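Local structure of esterase (Pelagibacterium halotolerans, 5DWD) at residues L46-G54 and G88-L96; A108-L119 and M144-L152. The protein probably hydrolyses carboxylic esters, as a carboxylesterase of the alpha/beta-hydrolase superfamily. One frame throughout, in Å; residues are numbered along the deposited sequence.

Interaction 1: L46-G54 and G88-L96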
loop_
_atom_site.group_PDB
_atom_site.type_symbol
_atom_site.label_atom_id
_atom_site.label_comp_id
_atom_site.label_asym_id
_atom_site.label_seq_id
_atom_site.Cartn_x
_atom_site.Cartn_y
_atom_site.Cartn_z
ATOM N N LEU B 46 14.903 -2.305 -13.686
ATOM C CA LEU B 46 14.525 -3.429 -14.543
ATOM C C LEU B 46 15.407 -4.606 -14.270
ATOM O O LEU B 46 16.587 -4.500 -14.382
ATOM C CB LEU B 46 14.738 -3.031 -16.031
ATOM C CG LEU B 46 13.985 -1.803 -16.486
ATOM C CD1 LEU B 46 14.664 -1.098 -17.642
ATOM C CD2 LEU B 46 12.560 -2.179 -16.891
ATOM N N LEU B 47 14.807 -5.769 -13.975
ATOM C CA LEU B 47 15.540 -6.971 -13.540
ATOM C C LEU B 47 15.388 -8.054 -14.613
ATOM O O LEU B 47 14.253 -8.579 -14.843
ATOM C CB LEU B 47 15.062 -7.462 -12.190
ATOM C CG LEU B 47 15.027 -6.454 -11.026
ATOM C CD1 LEU B 47 14.527 -7.152 -9.763
ATOM C CD2 LEU B 47 16.440 -5.891 -10.823
ATOM N N HIS B 48 16.527 -8.414 -15.192
ATOM C CA HIS B 48 16.548 -9.467 -16.272
ATOM C C HIS B 48 16.323 -10.895 -15.788
ATOM O O HIS B 48 16.405 -11.207 -14.578
ATOM C CB HIS B 48 17.821 -9.353 -17.096
ATOM C CG HIS B 48 19.051 -9.732 -16.351
ATOM N ND1 HIS B 48 19.351 -11.050 -16.067
ATOM C CD2 HIS B 48 20.031 -8.990 -15.768
ATOM C CE1 HIS B 48 20.502 -11.119 -15.418
ATOM N NE2 HIS B 48 20.903 -9.882 -15.167
ATOM N N GLY B 49 16.051 -11.780 -16.757
ATOM C CA GLY B 49 15.859 -13.186 -16.471
ATOM C C GLY B 49 17.139 -13.982 -16.475
ATOM O O GLY B 49 18.239 -13.494 -16.776
ATOM N N TYR B 50 16.996 -15.282 -16.192
ATOM C CA TYR B 50 18.115 -16.178 -16.152
ATOM C C TYR B 50 18.756 -16.308 -17.506
ATOM O O TYR B 50 18.085 -16.538 -18.506
ATOM C CB TYR B 50 17.620 -17.566 -15.712
ATOM C CG TYR B 50 18.659 -18.653 -15.633
ATOM C CD1 TYR B 50 19.420 -18.841 -14.403
ATOM C CD2 TYR B 50 18.901 -19.498 -16.659
ATOM C CE1 TYR B 50 20.381 -19.857 -14.326
ATOM C CE2 TYR B 50 19.868 -20.562 -16.551
ATOM C CZ TYR B 50 20.602 -20.696 -15.405
ATOM O OH TYR B 50 21.556 -21.733 -15.305
ATOM N N GLY B 51 20.052 -16.003 -17.580
ATOM C CA GLY B 51 20.830 -16.061 -18.775
ATOM C C GLY B 51 20.807 -14.822 -19.653
ATOM O O GLY B 51 21.462 -14.835 -20.699
ATOM N N SER B 52 20.164 -13.765 -19.129
ATOM C CA SER B 52 20.052 -12.476 -19.814
ATOM C C SER B 52 20.994 -11.503 -19.148
ATOM O O SER B 52 21.949 -11.946 -18.510
ATOM C CB SER B 52 18.587 -12.080 -19.831
ATOM O OG SER B 52 18.353 -10.826 -20.421
ATOM N N ASP B 53 20.752 -10.213 -19.352
ATOM C CA ASP B 53 21.615 -9.183 -18.813
ATOM C C ASP B 53 20.889 -7.853 -18.825
ATOM O O ASP B 53 19.794 -7.730 -19.361
ATOM C CB ASP B 53 22.955 -9.102 -19.549
ATOM C CG ASP B 53 22.893 -8.610 -20.936
ATOM O OD1 ASP B 53 21.915 -8.160 -21.503
ATOM O OD2 ASP B 53 23.942 -8.744 -21.648
ATOM N N GLY B 54 21.491 -6.860 -18.191
ATOM C CA GLY B 54 20.862 -5.571 -18.183
ATOM C C GLY B 54 20.716 -4.891 -19.533
ATOM O O GLY B 54 19.721 -4.186 -19.734
ATOM N N GLY B 88 25.792 -14.470 -20.216
ATOM C CA GLY B 88 24.783 -13.767 -19.423
ATOM C C GLY B 88 24.971 -13.953 -17.936
ATOM O O GLY B 88 26.019 -14.496 -17.495
ATOM N N TYR B 89 23.955 -13.587 -17.210
ATOM C CA TYR B 89 23.982 -13.549 -15.758
ATOM C C TYR B 89 22.796 -14.279 -15.133
ATOM O O TYR B 89 21.751 -14.498 -15.812
ATOM C CB TYR B 89 23.980 -12.080 -15.288
ATOM C CG TYR B 89 25.183 -11.305 -15.778
ATOM C CD1 TYR B 89 26.443 -11.452 -15.205
ATOM C CD2 TYR B 89 25.059 -10.543 -16.948
ATOM C CE1 TYR B 89 27.524 -10.720 -15.703
ATOM C CE2 TYR B 89 26.132 -9.815 -17.469
ATOM C CZ TYR B 89 27.366 -9.941 -16.843
ATOM O OH TYR B 89 28.430 -9.285 -17.337
ATOM N N GLU B 90 22.919 -14.637 -13.861
ATOM C CA GLU B 90 21.844 -15.234 -13.095
ATOM C C GLU B 90 21.720 -14.584 -11.748
ATOM O O GLU B 90 22.767 -14.170 -11.163
ATOM C CB GLU B 90 22.033 -16.777 -12.931
ATOM C CG GLU B 90 23.318 -17.131 -12.148
ATOM C CD GLU B 90 23.671 -18.597 -12.080
ATOM O OE1 GLU B 90 23.356 -19.325 -13.040
ATOM O OE2 GLU B 90 24.291 -18.995 -11.015
ATOM N N TRP B 91 20.490 -14.424 -11.247
ATOM C CA TRP B 91 20.295 -13.957 -9.895
ATOM C C TRP B 91 20.691 -15.079 -8.931
ATOM O O TRP B 91 21.138 -14.833 -7.799
ATOM C CB TRP B 91 18.827 -13.473 -9.662
ATOM C CG TRP B 91 18.511 -12.309 -10.474
ATOM C CD1 TRP B 91 17.883 -12.284 -11.723
ATOM C CD2 TRP B 91 18.913 -10.964 -10.195
ATOM N NE1 TRP B 91 17.909 -11.003 -12.173
ATOM C CE2 TRP B 91 18.532 -10.179 -11.295
ATOM C CE3 TRP B 91 19.583 -10.358 -9.124
ATOM C CZ2 TRP B 91 18.790 -8.814 -11.365
ATOM C CZ3 TRP B 91 19.840 -8.981 -9.193
ATOM C CH2 TRP B 91 19.439 -8.229 -10.303
ATOM N N PHE B 92 20.446 -16.307 -9.358
ATOM C CA PHE B 92 20.748 -17.507 -8.577
ATOM C C PHE B 92 20.778 -18.689 -9.513
ATOM O O PHE B 92 20.202 -18.620 -10.611
ATOM C CB PHE B 92 19.792 -17.735 -7.399
ATOM C CG PHE B 92 18.311 -17.718 -7.775
ATOM C CD1 PHE B 92 17.668 -18.872 -8.246
ATOM C CD2 PHE B 92 17.527 -16.577 -7.603
ATOM C CE1 PHE B 92 16.318 -18.879 -8.561
ATOM C CE2 PHE B 92 16.184 -16.584 -7.906
ATOM C CZ PHE B 92 15.589 -17.761 -8.348
ATOM N N PRO B 93 21.488 -19.778 -9.107
ATOM C CA PRO B 93 21.659 -20.919 -10.017
ATOM C C PRO B 93 20.433 -21.784 -10.074
ATOM O O PRO B 93 19.565 -21.776 -9.162
ATOM C CB PRO B 93 22.857 -21.700 -9.404
ATOM C CG PRO B 93 22.928 -21.234 -8.028
ATOM C CD PRO B 93 22.391 -19.851 -7.928
ATOM N N LEU B 94 20.312 -22.442 -11.240
ATOM C CA LEU B 94 19.253 -23.365 -11.493
ATOM C C LEU B 94 19.825 -24.679 -11.992
ATOM O O LEU B 94 20.837 -24.690 -12.712
ATOM C CB LEU B 94 18.315 -22.849 -12.559
ATOM C CG LEU B 94 17.437 -21.628 -12.160
ATOM C CD1 LEU B 94 16.654 -21.154 -13.403
ATOM C CD2 LEU B 94 16.557 -21.904 -10.973
ATOM N N ASP B 95 19.140 -25.754 -11.643
ATOM C CA ASP B 95 19.428 -27.075 -12.300
ATOM C C ASP B 95 18.267 -27.376 -13.222
ATOM O O ASP B 95 17.184 -27.734 -12.768
ATOM C CB ASP B 95 19.614 -28.138 -11.238
ATOM C CG ASP B 95 19.981 -29.485 -11.839
ATOM O OD1 ASP B 95 19.887 -29.695 -13.125
ATOM O OD2 ASP B 95 20.372 -30.347 -10.988
ATOM N N LEU B 96 18.456 -27.109 -14.527
ATOM C CA LEU B 96 17.333 -27.078 -15.442
ATOM C C LEU B 96 16.640 -28.449 -15.703
ATOM O O LEU B 96 15.468 -28.479 -16.145
ATOM C CB LEU B 96 17.827 -26.435 -16.755
ATOM C CG LEU B 96 17.693 -24.914 -16.899
ATOM C CD1 LEU B 96 17.251 -24.090 -15.703
ATOM C CD2 LEU B 96 18.837 -24.283 -17.699
HETATM O O HOH W 1 22.723 -21.896 -13.059
#
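The indole of Trp-91 packs against residues 47-48. Its NE1 donates to His-48 O at 2.8 Å, with the carbonyl oxygen close to the ring plane. CZ2 rests on Leu-47 CD2 at 3.8 Å. The same NE1 lies over one face of the His-48 ring, and the backbone of Ser-52 and Asp-53 covers the opposite face. His-48 ND1 is spent on Gly-49 O at 2.8 Å. A leucine in place of Trp-91 would probably leave His-48 O without its donor and open a gap beside Leu-47.

This is the loop after strand 42-47 of the alpha/beta-hydrolase fold, where a type II turn runs from Gly-49 to Ser-52. Two backbone bonds hold the turn to Tyr-89: Gly-51 N to Tyr-89 O, and Tyr-89 N to Ser-52 O, both 2.9 Å.

The side of Tyr-50 is more open: the residue is partly exposed. CG stands opposite the backbone N (chi1 179°), which carries the ring out to Leu-94. Leu-94 CD1 sits over the ring face, 3.9 Å from its centroid. One water links Tyr-50 OH, Glu-90 OE1 and Leu-94 N; Glu-90 OE1 also accepts from Gly-83 N. Tyr-50, Leu-94 and Leu-96 line the pocket that holds a bound polyether.

Interaction 2: A108-L119 and M144-L152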
loop_
_atom_site.group_PDB
_atom_site.type_symbol
_atom_site.label_atom_id
_atom_site.label_comp_id
_atom_site.label_asym_id
_atom_site.label_seq_id
_atom_site.Cartn_x
_atom_site.Cartn_y
_atom_site.Cartn_z
ATOM N N ALA B 108 16.596 -17.449 -4.123
ATOM C CA ALA B 108 16.029 -16.142 -3.792
ATOM C C ALA B 108 16.528 -15.626 -2.443
ATOM O O ALA B 108 16.832 -14.463 -2.297
ATOM C CB ALA B 108 14.530 -16.212 -3.825
ATOM N N GLU B 109 16.664 -16.527 -1.482
ATOM C CA GLU B 109 17.176 -16.109 -0.180
ATOM C C GLU B 109 18.621 -15.636 -0.200
ATOM O O GLU B 109 18.977 -14.695 0.478
ATOM C CB GLU B 109 16.983 -17.197 0.830
ATOM C CG GLU B 109 17.062 -16.592 2.206
ATOM C CD GLU B 109 16.400 -17.457 3.209
ATOM O OE1 GLU B 109 15.152 -17.400 3.290
ATOM O OE2 GLU B 109 17.152 -18.175 3.902
ATOM N N THR B 110 19.459 -16.246 -1.020
ATOM C CA THR B 110 20.831 -15.769 -1.204
ATOM C C THR B 110 20.941 -14.480 -2.027
ATOM O O THR B 110 21.766 -13.621 -1.799
ATOM C CB THR B 110 21.677 -16.851 -1.874
ATOM O OG1 THR B 110 21.062 -17.177 -3.117
ATOM C CG2 THR B 110 21.675 -18.101 -1.111
ATOM N N ALA B 111 20.074 -14.325 -3.028
ATOM C CA ALA B 111 20.086 -13.170 -3.905
ATOM C C ALA B 111 19.465 -11.919 -3.274
ATOM O O ALA B 111 19.854 -10.770 -3.597
ATOM C CB ALA B 111 19.283 -13.506 -5.216
ATOM N N HIS B 112 18.480 -12.159 -2.382
ATOM C CA HIS B 112 17.765 -11.070 -1.755
ATOM C C HIS B 112 18.635 -9.978 -1.154
ATOM O O HIS B 112 18.516 -8.814 -1.469
ATOM C CB HIS B 112 16.796 -11.660 -0.786
ATOM C CG HIS B 112 16.130 -10.664 0.085
ATOM N ND1 HIS B 112 15.400 -9.615 -0.426
ATOM C CD2 HIS B 112 16.171 -10.488 1.427
ATOM C CE1 HIS B 112 14.930 -8.895 0.565
ATOM N NE2 HIS B 112 15.375 -9.419 1.703
ATOM N N PRO B 113 19.585 -10.350 -0.274
ATOM C CA PRO B 113 20.403 -9.268 0.260
ATOM C C PRO B 113 21.244 -8.484 -0.739
ATOM O O PRO B 113 21.550 -7.332 -0.502
ATOM C CB PRO B 113 21.310 -9.992 1.308
ATOM C CG PRO B 113 21.231 -11.420 1.004
ATOM C CD PRO B 113 19.922 -11.681 0.262
ATOM N N VAL B 114 21.642 -9.129 -1.845
ATOM C CA VAL B 114 22.357 -8.486 -2.866
ATOM C C VAL B 114 21.543 -7.457 -3.576
ATOM O O VAL B 114 21.961 -6.322 -3.760
ATOM C CB VAL B 114 22.928 -9.528 -3.870
ATOM C CG1 VAL B 114 23.655 -8.816 -4.980
ATOM C CG2 VAL B 114 23.854 -10.509 -3.131
ATOM N N LEU B 115 20.319 -7.849 -3.949
ATOM C CA LEU B 115 19.394 -6.920 -4.600
ATOM C C LEU B 115 18.981 -5.773 -3.651
ATOM O O LEU B 115 18.927 -4.627 -4.045
ATOM C CB LEU B 115 18.127 -7.684 -5.149
ATOM C CG LEU B 115 17.130 -6.808 -5.885
ATOM C CD1 LEU B 115 17.830 -6.005 -6.961
ATOM C CD2 LEU B 115 16.072 -7.774 -6.437
ATOM N N ASP B 116 18.726 -6.099 -2.392
ATOM C CA ASP B 116 18.373 -5.124 -1.391
ATOM C C ASP B 116 19.484 -4.085 -1.261
ATOM O O ASP B 116 19.244 -2.862 -1.243
ATOM C CB ASP B 116 18.201 -5.871 -0.048
ATOM C CG ASP B 116 17.413 -5.077 0.916
ATOM O OD1 ASP B 116 16.311 -4.621 0.542
ATOM O OD2 ASP B 116 17.942 -4.841 1.997
ATOM N N ALA B 117 20.730 -4.555 -1.234
ATOM C CA ALA B 117 21.857 -3.599 -1.135
ATOM C C ALA B 117 22.013 -2.722 -2.353
ATOM O O ALA B 117 22.268 -1.525 -2.240
ATOM C CB ALA B 117 23.133 -4.335 -0.795
ATOM N N PHE B 118 21.757 -3.296 -3.537
ATOM C CA PHE B 118 21.808 -2.532 -4.774
ATOM C C PHE B 118 20.819 -1.404 -4.769
ATOM O O PHE B 118 21.091 -0.265 -5.194
ATOM C CB PHE B 118 21.587 -3.410 -5.995
ATOM C CG PHE B 118 21.365 -2.621 -7.250
ATOM C CD1 PHE B 118 22.429 -2.026 -7.928
ATOM C CD2 PHE B 118 20.065 -2.422 -7.764
ATOM C CE1 PHE B 118 22.237 -1.319 -9.099
ATOM C CE2 PHE B 118 19.890 -1.647 -8.888
ATOM C CZ PHE B 118 20.970 -1.115 -9.554
ATOM N N LEU B 119 19.582 -1.722 -4.318
ATOM C CA LEU B 119 18.559 -0.729 -4.270
ATOM C C LEU B 119 18.952 0.428 -3.297
ATOM O O LEU B 119 18.856 1.623 -3.647
ATOM C CB LEU B 119 17.230 -1.337 -3.838
ATOM C CG LEU B 119 16.599 -2.267 -4.919
ATOM C CD1 LEU B 119 15.403 -2.930 -4.305
ATOM C CD2 LEU B 119 16.195 -1.512 -6.169
ATOM N N MET B 144 12.483 -12.218 -8.363
ATOM C CA MET B 144 13.223 -11.366 -7.450
ATOM C C MET B 144 12.536 -10.065 -7.143
ATOM O O MET B 144 12.619 -9.577 -6.031
ATOM C CB MET B 144 14.659 -11.146 -7.927
ATOM C CG MET B 144 15.615 -12.332 -7.858
ATOM S SD MET B 144 15.588 -13.194 -6.323
ATOM C CE MET B 144 16.097 -11.858 -5.199
ATOM N N ALA B 145 11.835 -9.465 -8.141
ATOM C CA ALA B 145 11.136 -8.229 -7.926
ATOM C C ALA B 145 10.079 -8.378 -6.832
ATOM O O ALA B 145 9.957 -7.545 -5.934
ATOM C CB ALA B 145 10.539 -7.675 -9.196
ATOM N N LEU B 146 9.334 -9.499 -6.870
ATOM C CA LEU B 146 8.390 -9.797 -5.878
ATOM C C LEU B 146 9.028 -10.134 -4.513
ATOM O O LEU B 146 8.533 -9.684 -3.474
ATOM C CB LEU B 146 7.469 -10.936 -6.349
ATOM C CG LEU B 146 6.523 -10.543 -7.514
ATOM C CD1 LEU B 146 5.912 -11.821 -8.108
ATOM C CD2 LEU B 146 5.406 -9.609 -7.069
ATOM N N TYR B 147 10.071 -10.935 -4.519
ATOM C CA TYR B 147 10.674 -11.488 -3.283
ATOM C C TYR B 147 11.313 -10.363 -2.481
ATOM O O TYR B 147 10.979 -10.153 -1.321
ATOM C CB TYR B 147 11.713 -12.524 -3.665
ATOM C CG TYR B 147 12.176 -13.365 -2.474
ATOM C CD1 TYR B 147 13.161 -12.913 -1.616
ATOM C CD2 TYR B 147 11.525 -14.589 -2.209
ATOM C CE1 TYR B 147 13.567 -13.704 -0.524
ATOM C CE2 TYR B 147 11.921 -15.343 -1.136
ATOM C CZ TYR B 147 12.924 -14.898 -0.309
ATOM O OH TYR B 147 13.288 -15.765 0.735
ATOM N N THR B 148 12.154 -9.574 -3.127
ATOM C CA THR B 148 12.807 -8.403 -2.492
ATOM C C THR B 148 11.833 -7.266 -2.305
ATOM O O THR B 148 11.807 -6.634 -1.263
ATOM C CB THR B 148 14.048 -7.994 -3.242
ATOM O OG1 THR B 148 14.951 -9.118 -3.176
ATOM C CG2 THR B 148 14.687 -6.728 -2.662
ATOM N N GLY B 149 11.000 -6.965 -3.338
ATOM C CA GLY B 149 10.146 -5.793 -3.291
ATOM C C GLY B 149 9.196 -5.801 -2.103
ATOM O O GLY B 149 8.969 -4.798 -1.496
ATOM N N LEU B 150 8.635 -6.955 -1.822
ATOM C CA LEU B 150 7.602 -7.106 -0.776
ATOM C C LEU B 150 8.232 -7.196 0.590
ATOM O O LEU B 150 7.507 -7.061 1.562
ATOM C CB LEU B 150 6.659 -8.303 -1.042
ATOM C CG LEU B 150 5.854 -8.104 -2.318
ATOM C CD1 LEU B 150 5.011 -9.353 -2.568
ATOM C CD2 LEU B 150 4.954 -6.853 -2.303
ATOM N N ARG B 151 9.534 -7.324 0.634
ATOM C CA ARG B 151 10.269 -7.357 1.955
ATOM C C ARG B 151 10.887 -5.992 2.299
ATOM O O ARG B 151 11.518 -5.869 3.365
ATOM C CB ARG B 151 11.292 -8.451 1.924
ATOM C CG ARG B 151 10.712 -9.853 2.049
ATOM C CD ARG B 151 11.793 -10.963 1.889
ATOM N NE ARG B 151 11.229 -12.269 2.159
ATOM C CZ ARG B 151 10.417 -12.957 1.369
ATOM N NH1 ARG B 151 10.025 -12.473 0.158
ATOM N NH2 ARG B 151 9.970 -14.156 1.768
ATOM N N LEU B 152 10.763 -4.992 1.444
ATOM C CA LEU B 152 11.245 -3.650 1.752
ATOM C C LEU B 152 10.397 -3.009 2.849
ATOM O O LEU B 152 9.204 -3.060 2.823
ATOM C CB LEU B 152 11.160 -2.754 0.516
ATOM C CG LEU B 152 12.142 -3.110 -0.573
ATOM C CD1 LEU B 152 11.791 -2.367 -1.838
ATOM C CD2 LEU B 152 13.545 -2.742 -0.130
HETATM O O HOH W 2 13.709 -6.099 0.799
#
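Two helices of the alpha/beta-hydrolase fold cross here: 101-126, and 140-149, which follows the probable nucleophile elbow. The axes of segments 108-119 and 144-149 approach to 9.6 Å, at a signed crossing angle of -74°. Thr-148 is a knob in a hole formed by His-112, Leu-115, Asp-116 and Leu-119. Its CG2 meets Leu-119 CD1 tip to tip. Its OG1 branch turns to the edge of the His-112 imidazole and shares a nearly straight hydrogen bond of 2.8 Å with His-112 ND1. Either atom could be the donor. This bond ties down both the hydroxyl and the ring.

Arg-151 CD packs over one face of the imidazole, and Tyr-147 turns its edge toward the ring in an offset edge-to-face pair, planes 72° apart. The Tyr-147 ring is itself sandwiched. Ala-108 CB sits over its centre, 3.8 Å from the centroid, and Arg-151 NH1 lies over the opposite face. That NH1 also donates to Tyr-147 O at 2.9 Å, while Arg-151 NE forms a salt bridge with Glu-175.

Met-144 and Leu-115 make the apolar part of the contact. Met-144 is bent at chi2 and chi3, which curls its CE back to Ala-111 CB at 3.6 Å. Leu-115 CD2 lies against Met-144 CB. At the other end a water donates to Asp-116 OD1 at 3.0 Å and to Thr-148 O at 2.9 Å.

In the fold
Interaction 2 is a buried helix-helix crossing, while interaction 1 is partly buried and opens into the polyether pocket. Their chemistry follows their place. Residues 46-54 and 88-96 are mostly loop and are joined by backbone bonds together with ring packing and a water. Residues 108-119 and 144-152 meet through side chains, with one histidine-threonine bond amid apolar contacts. The two contacts share a border. Leu-47 CD1 of strand 42-47 reaches Leu-115 CD2 at 3.7 Å, and Phe-92 CE2 lies 3.8 Å from Met-144 SD. Both helices of interaction 2 thus pack against residues of interaction 1. Met-144 and Leu-47 both touch residues of the probable nucleophile elbow.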